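Local atomic coordinates of organophosphorus hydrolase (PDB entry 4LE6), a protein that probably hydrolyses organophosphate triesters at a two-zinc centre held in a metallo-beta-lactamase fold. Residues Y37-L42 with S125-E130; S241-G246 with Q277-E282. All blocks are in the same frame, centred on the assembly; numbering follows the deposited sequence.

Contact 1 of 2, residues Y37-L42 with S125-E130; sequences YYRMAL and SGYQPE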
loop_
_atom_site.group_PDB
_atom_site.type_symbol
_atom_site.label_atom_id
_atom_site.label_comp_id
_atom_site.label_asym_id
_atom_site.label_seq_id
_atom_site.Cartn_x
_atom_site.Cartn_y
_atom_site.Cartn_z
ATOM N N TYR A 37 -4.392 9.953 2.763
ATOM C CA TYR A 37 -4.921 10.151 1.430
ATOM C C TYR A 37 -3.993 9.596 0.382
ATOM O O TYR A 37 -2.775 9.508 0.588
ATOM C CB TYR A 37 -5.254 11.624 1.141
ATOM C CG TYR A 37 -4.070 12.561 1.000
ATOM C CD1 TYR A 37 -3.544 13.216 2.105
ATOM C CD2 TYR A 37 -3.511 12.827 -0.244
ATOM C CE1 TYR A 37 -2.485 14.086 1.980
ATOM C CE2 TYR A 37 -2.448 13.696 -0.378
ATOM C CZ TYR A 37 -1.933 14.312 0.733
ATOM O OH TYR A 37 -0.874 15.181 0.601
ATOM N N TYR A 38 -4.583 9.200 -0.738
ATOM C CA TYR A 38 -3.798 8.656 -1.841
ATOM C C TYR A 38 -4.394 9.043 -3.192
ATOM O O TYR A 38 -5.575 8.813 -3.425
ATOM C CB TYR A 38 -3.721 7.123 -1.747
ATOM C CG TYR A 38 -2.887 6.542 -2.848
ATOM C CD1 TYR A 38 -1.507 6.597 -2.781
ATOM C CD2 TYR A 38 -3.466 5.971 -3.981
ATOM C CE1 TYR A 38 -0.721 6.094 -3.788
ATOM C CE2 TYR A 38 -2.673 5.461 -5.003
ATOM C CZ TYR A 38 -1.290 5.529 -4.891
ATOM O OH TYR A 38 -0.427 5.043 -5.862
ATOM N N ARG A 39 -3.564 9.594 -4.083
ATOM C CA ARG A 39 -4.023 10.078 -5.386
ATOM C C ARG A 39 -3.819 9.053 -6.508
ATOM O O ARG A 39 -2.762 8.426 -6.599
ATOM C CB ARG A 39 -3.263 11.344 -5.755
ATOM C CG ARG A 39 -4.042 12.288 -6.651
ATOM C CD ARG A 39 -4.893 13.234 -5.830
ATOM N NE ARG A 39 -4.062 14.166 -5.081
ATOM C CZ ARG A 39 -4.492 14.924 -4.079
ATOM N NH1 ARG A 39 -3.651 15.749 -3.477
ATOM N NH2 ARG A 39 -5.755 14.865 -3.676
ATOM N N MET A 40 -4.826 8.903 -7.366
ATOM C CA MET A 40 -4.708 8.066 -8.551
ATOM C C MET A 40 -5.435 8.689 -9.733
ATOM O O MET A 40 -6.556 9.190 -9.602
ATOM C CB MET A 40 -5.292 6.678 -8.292
ATOM C CG MET A 40 -4.920 5.658 -9.352
ATOM S SD MET A 40 -5.780 4.081 -9.131
ATOM C CE MET A 40 -7.422 4.462 -9.762
ATOM N N ALA A 41 -4.826 8.618 -10.905
ATOM C CA ALA A 41 -5.492 9.090 -12.106
ATOM C C ALA A 41 -6.425 7.998 -12.608
ATOM O O ALA A 41 -6.120 6.817 -12.522
ATOM C CB ALA A 41 -4.478 9.451 -13.175
ATOM N N LEU A 42 -7.582 8.391 -13.111
ATOM C CA LEU A 42 -8.471 7.459 -13.790
ATOM C C LEU A 42 -8.972 8.191 -15.023
ATOM O O LEU A 42 -9.928 8.957 -14.925
ATOM C CB LEU A 42 -9.639 7.079 -12.884
ATOM C CG LEU A 42 -10.592 6.061 -13.508
ATOM C CD1 LEU A 42 -10.094 4.644 -13.236
ATOM C CD2 LEU A 42 -11.963 6.275 -12.979
ATOM N N SER A 125 -5.474 16.405 1.771
ATOM C CA SER A 125 -5.278 16.121 0.355
ATOM C C SER A 125 -5.402 17.379 -0.525
ATOM O O SER A 125 -5.199 17.316 -1.741
ATOM C CB SER A 125 -6.278 15.063 -0.109
ATOM O OG SER A 125 -7.513 15.639 -0.457
ATOM N N GLY A 126 -5.742 18.516 0.068
ATOM C CA GLY A 126 -5.741 19.776 -0.676
ATOM C C GLY A 126 -7.107 20.294 -1.109
ATOM O O GLY A 126 -7.205 21.270 -1.867
ATOM N N TYR A 127 -8.167 19.646 -0.637
ATOM C CA TYR A 127 -9.524 20.101 -0.904
ATOM C C TYR A 127 -10.168 20.610 0.374
ATOM O O TYR A 127 -9.639 20.402 1.455
ATOM C CB TYR A 127 -10.359 18.959 -1.480
ATOM C CG TYR A 127 -9.983 18.600 -2.891
ATOM C CD1 TYR A 127 -10.299 19.442 -3.945
ATOM C CD2 TYR A 127 -9.278 17.435 -3.170
ATOM C CE1 TYR A 127 -9.952 19.131 -5.243
ATOM C CE2 TYR A 127 -8.936 17.117 -4.465
ATOM C CZ TYR A 127 -9.277 17.966 -5.494
ATOM O OH TYR A 127 -8.933 17.652 -6.786
ATOM N N GLN A 128 -11.307 21.285 0.245
ATOM C CA GLN A 128 -12.076 21.682 1.413
ATOM C C GLN A 128 -13.480 21.120 1.267
ATOM O O GLN A 128 -13.970 20.952 0.151
ATOM C CB GLN A 128 -12.085 23.213 1.579
ATOM C CG GLN A 128 -10.718 23.800 1.984
ATOM C CD GLN A 128 -10.331 23.507 3.434
ATOM O OE1 GLN A 128 -11.174 23.540 4.339
ATOM N NE2 GLN A 128 -9.042 23.229 3.664
ATOM N N PRO A 129 -14.132 20.812 2.396
ATOM C CA PRO A 129 -15.464 20.196 2.340
ATOM C C PRO A 129 -16.497 21.080 1.643
ATOM O O PRO A 129 -17.390 20.558 0.981
ATOM C CB PRO A 129 -15.833 19.992 3.813
ATOM C CG PRO A 129 -14.894 20.884 4.600
ATOM C CD PRO A 129 -13.667 21.060 3.774
ATOM N N GLU A 130 -16.348 22.397 1.749
ATOM C CA GLU A 130 -17.246 23.323 1.064
ATOM C C GLU A 130 -17.235 23.132 -0.452
ATOM O O GLU A 130 -18.158 23.565 -1.133
ATOM C CB GLU A 130 -16.880 24.773 1.388
ATOM C CG GLU A 130 -17.159 25.168 2.831
ATOM C CD GLU A 130 -16.111 24.641 3.814
ATOM O OE1 GLU A 130 -15.018 24.182 3.388
ATOM O OE2 GLU A 130 -16.388 24.689 5.029
#

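Contact 2 of 2, residues S241-G246 with Q277-E282; sequences SLLVWG and QRILAE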
loop_
_atom_site.group_PDB
_atom_site.type_symbol
_atom_site.label_atom_id
_atom_site.label_comp_id
_atom_site.label_asym_id
_atom_site.label_seq_id
_atom_site.Cartn_x
_atom_site.Cartn_y
_atom_site.Cartn_z
ATOM N N SER A 241 -12.321 2.420 -16.005
ATOM C CA SER A 241 -13.486 2.316 -15.136
ATOM C C SER A 241 -13.058 2.015 -13.726
ATOM O O SER A 241 -12.135 1.228 -13.501
ATOM C CB SER A 241 -14.413 1.198 -15.613
ATOM O OG SER A 241 -14.875 1.466 -16.912
ATOM N N LEU A 242 -13.748 2.641 -12.784
ATOM C CA LEU A 242 -13.540 2.416 -11.373
ATOM C C LEU A 242 -14.881 2.183 -10.714
ATOM O O LEU A 242 -15.821 2.961 -10.891
ATOM C CB LEU A 242 -12.852 3.616 -10.714
ATOM C CG LEU A 242 -12.761 3.580 -9.179
ATOM C CD1 LEU A 242 -11.980 2.379 -8.680
ATOM C CD2 LEU A 242 -12.095 4.844 -8.686
ATOM N N LEU A 243 -14.969 1.102 -9.953
ATOM C CA LEU A 243 -16.190 0.799 -9.230
ATOM C C LEU A 243 -15.931 1.031 -7.751
ATOM O O LEU A 243 -15.124 0.336 -7.138
ATOM C CB LEU A 243 -16.616 -0.646 -9.470
ATOM C CG LEU A 243 -17.949 -1.020 -8.827
ATOM C CD1 LEU A 243 -19.118 -0.425 -9.609
ATOM C CD2 LEU A 243 -18.064 -2.536 -8.736
ATOM N N VAL A 244 -16.599 2.036 -7.197
ATOM C CA VAL A 244 -16.513 2.316 -5.775
ATOM C C VAL A 244 -17.607 1.479 -5.165
ATOM O O VAL A 244 -18.793 1.833 -5.262
ATOM C CB VAL A 244 -16.724 3.788 -5.455
ATOM C CG1 VAL A 244 -16.517 4.031 -3.953
ATOM C CG2 VAL A 244 -15.776 4.620 -6.297
ATOM N N TRP A 245 -17.217 0.360 -4.552
ATOM C CA TRP A 245 -18.180 -0.742 -4.447
ATOM C C TRP A 245 -18.879 -0.854 -3.107
ATOM O O TRP A 245 -19.840 -1.598 -2.977
ATOM C CB TRP A 245 -17.594 -2.091 -4.925
ATOM C CG TRP A 245 -16.662 -2.843 -4.014
ATOM C CD1 TRP A 245 -16.308 -2.539 -2.731
ATOM C CD2 TRP A 245 -15.956 -4.047 -4.351
ATOM N NE1 TRP A 245 -15.432 -3.492 -2.247
ATOM C CE2 TRP A 245 -15.204 -4.421 -3.224
ATOM C CE3 TRP A 245 -15.898 -4.847 -5.500
ATOM C CZ2 TRP A 245 -14.399 -5.560 -3.209
ATOM C CZ3 TRP A 245 -15.104 -5.980 -5.481
ATOM C CH2 TRP A 245 -14.363 -6.324 -4.343
ATOM N N GLY A 246 -18.414 -0.095 -2.119
ATOM C CA GLY A 246 -19.009 -0.127 -0.807
ATOM C C GLY A 246 -18.559 -1.366 -0.043
ATOM O O GLY A 246 -17.370 -1.687 0.013
ATOM N N GLN A 277 -20.598 -12.404 -5.381
ATOM C CA GLN A 277 -20.165 -13.305 -6.460
ATOM C C GLN A 277 -20.261 -12.631 -7.831
ATOM O O GLN A 277 -19.304 -12.662 -8.642
ATOM C CB GLN A 277 -21.002 -14.574 -6.445
ATOM C CG GLN A 277 -20.691 -15.482 -5.263
ATOM C CD GLN A 277 -19.461 -16.362 -5.481
ATOM O OE1 GLN A 277 -18.642 -16.115 -6.373
ATOM N NE2 GLN A 277 -19.331 -17.400 -4.660
ATOM N N ARG A 278 -21.400 -11.986 -8.079
ATOM C CA ARG A 278 -21.614 -11.324 -9.363
ATOM C C ARG A 278 -20.633 -10.177 -9.598
ATOM O O ARG A 278 -20.018 -10.063 -10.683
ATOM C CB ARG A 278 -23.041 -10.795 -9.447
ATOM C CG ARG A 278 -23.329 -10.012 -10.705
ATOM C CD ARG A 278 -24.826 -9.832 -10.905
ATOM N NE ARG A 278 -25.426 -9.057 -9.816
ATOM C CZ ARG A 278 -25.436 -7.730 -9.753
ATOM N NH1 ARG A 278 -26.011 -7.125 -8.724
ATOM N NH2 ARG A 278 -24.878 -7.001 -10.708
ATOM N N ILE A 279 -20.503 -9.310 -8.601
ATOM C CA ILE A 279 -19.635 -8.147 -8.729
ATOM C C ILE A 279 -18.167 -8.575 -8.872
ATOM O O ILE A 279 -17.398 -7.962 -9.621
ATOM C CB ILE A 279 -19.818 -7.199 -7.526
ATOM C CG1 ILE A 279 -21.233 -6.582 -7.537
ATOM C CG2 ILE A 279 -18.758 -6.080 -7.522
ATOM C CD1 ILE A 279 -21.574 -5.773 -8.785
ATOM N N LEU A 280 -17.763 -9.617 -8.153
ATOM C CA LEU A 280 -16.373 -10.059 -8.250
ATOM C C LEU A 280 -16.143 -10.602 -9.649
ATOM O O LEU A 280 -15.138 -10.265 -10.304
ATOM C CB LEU A 280 -16.055 -11.132 -7.210
ATOM C CG LEU A 280 -15.892 -10.649 -5.769
ATOM C CD1 LEU A 280 -15.815 -11.858 -4.841
ATOM C CD2 LEU A 280 -14.650 -9.764 -5.623
ATOM N N ALA A 281 -17.082 -11.422 -10.121
ATOM C CA ALA A 281 -16.955 -11.979 -11.463
ATOM C C ALA A 281 -16.822 -10.861 -12.510
ATOM O O ALA A 281 -15.932 -10.907 -13.371
ATOM C CB ALA A 281 -18.139 -12.870 -11.779
ATOM N N GLU A 282 -17.691 -9.848 -12.415
ATOM C CA GLU A 282 -17.668 -8.723 -13.355
ATOM C C GLU A 282 -16.377 -7.899 -13.264
ATOM O O GLU A 282 -15.786 -7.527 -14.284
ATOM C CB GLU A 282 -18.883 -7.812 -13.102
ATOM C CG GLU A 282 -18.805 -6.436 -13.732
ATOM C CD GLU A 282 -20.086 -5.635 -13.541
ATOM O OE1 GLU A 282 -20.920 -6.028 -12.691
ATOM O OE2 GLU A 282 -20.258 -4.615 -14.245
#

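Contact 1 of 2, residues Y37-L42 with S125-E130
The Schellman motif that ends helix 118-124 meets edge strand 37-42, where Ser125 packs on Tyr37 and is gripped by Arg39. Ser125 CA sits over the middle of one face of the Tyr37 ring, 3.5 Å from the centroid and almost on the ring normal, a CH-pi contact. Ser125 CB leans over the CG end of the same face, 3.5 Å from Tyr37 CG. Tyr37 CD2 lies 4.2 Å above the guanidinium plane of Arg39, toward its rim. The Arg39 chain bends at chi2 and chi3 (88° and 68°), which carries the guanidinium to the helix end. Arg39 NH1 and NH2 both donate to Ser125 O, at 2.8 Å and 3.2 Å. The acceptor lies near the guanidinium plane, and the bond from NH1 is the straighter. Tyr127 CE2 adds a looser contact, 4.0 Å from Arg39 NH2. Two further partners fix the guanidinium: NH2 bonds to Thr48 OG1, and NE to Thr32 O of the second subunit. Ser125 OG turns back to Leu122 O, and Tyr127 OH bonds to Glu46. Gly126 follows with positive phi, as the Schellman motif requires. The contact joins a C-terminal helix cap to the outer strand of one sheet of the alpha-beta/beta-alpha sandwich.

Contact 2 of 2, residues S241-G246 with Q277-E282
Strand 241-246 and helix 277-282 run nearly antiparallel, with 158° between their N-to-C directions and 11.7 Å between their axes at closest approach. Trp245 and Ile279 are the nearest backbone pair, with their CA atoms 8.7 Å apart. No hydrogen bond links the two segments, and apolar side chains span the gap. Leu243 and Trp245, two residues apart on the strand, both direct their side chains at the helix. Ile279 answers them with one methyl. Its CG2 reaches Leu243 CD2 at 3.8 Å and Trp245 CE3 at 3.7 Å, so this branch fits between the leucine and the six-membered ring of the indole. The bond from CA to CB of Ile279 points at the strand, and CG2, anti to the backbone N, carries on in that direction to both partners. The Leu243 and Ile279 side chains cross at about a right angle, while those of Trp245 and Ile279 pass each other in opposite directions. With CG held between the backbone N and the carbonyl carbon (chi1 78°), the six-membered ring of Trp245 reaches Leu280 as well as Ile279. Leu280 starts off to one side of the helix and meets the indole further out. Its CD2 lies 3.7 Å from Trp245 CH2 and 3.8 Å from Trp245 CZ3. The two methyls therefore meet successive parts of the six-membered ring, and each approaches obliquely.

Phe256 touches both Trp245 and Leu280, and Val290 of the neighbouring strand packs on Trp245. All four residues that touch are buried. The Trp245 side chain lies about 7 Å from those of the zinc ligands His294 and Asp247, the latter binding both metals. This is the helix-on-sheet layer of a metallo-beta-lactamase sandwich, beside its two-zinc site.

Overall arrangement
Both contacts are buried, but they lie in different parts of the fold, with centres 22 Å apart. No helix or strand is common to both. Contact 1 is on an edge strand of one six-stranded sheet and reaches the second subunit. Contact 2 is on an inner strand of the other sheet, and no other chain touches it. The chemistry follows the place. Contact 1 combines hydrogen bonds from a charged group with packing on one ring face. At contact 2 only apolar groups meet. Contact 1 lies away from the zinc site, whereas contact 2 stands close to it. The two strands touch directly: Leu42 CD2 packs on Leu242 CB at 3.6 Å, joining the two sheets.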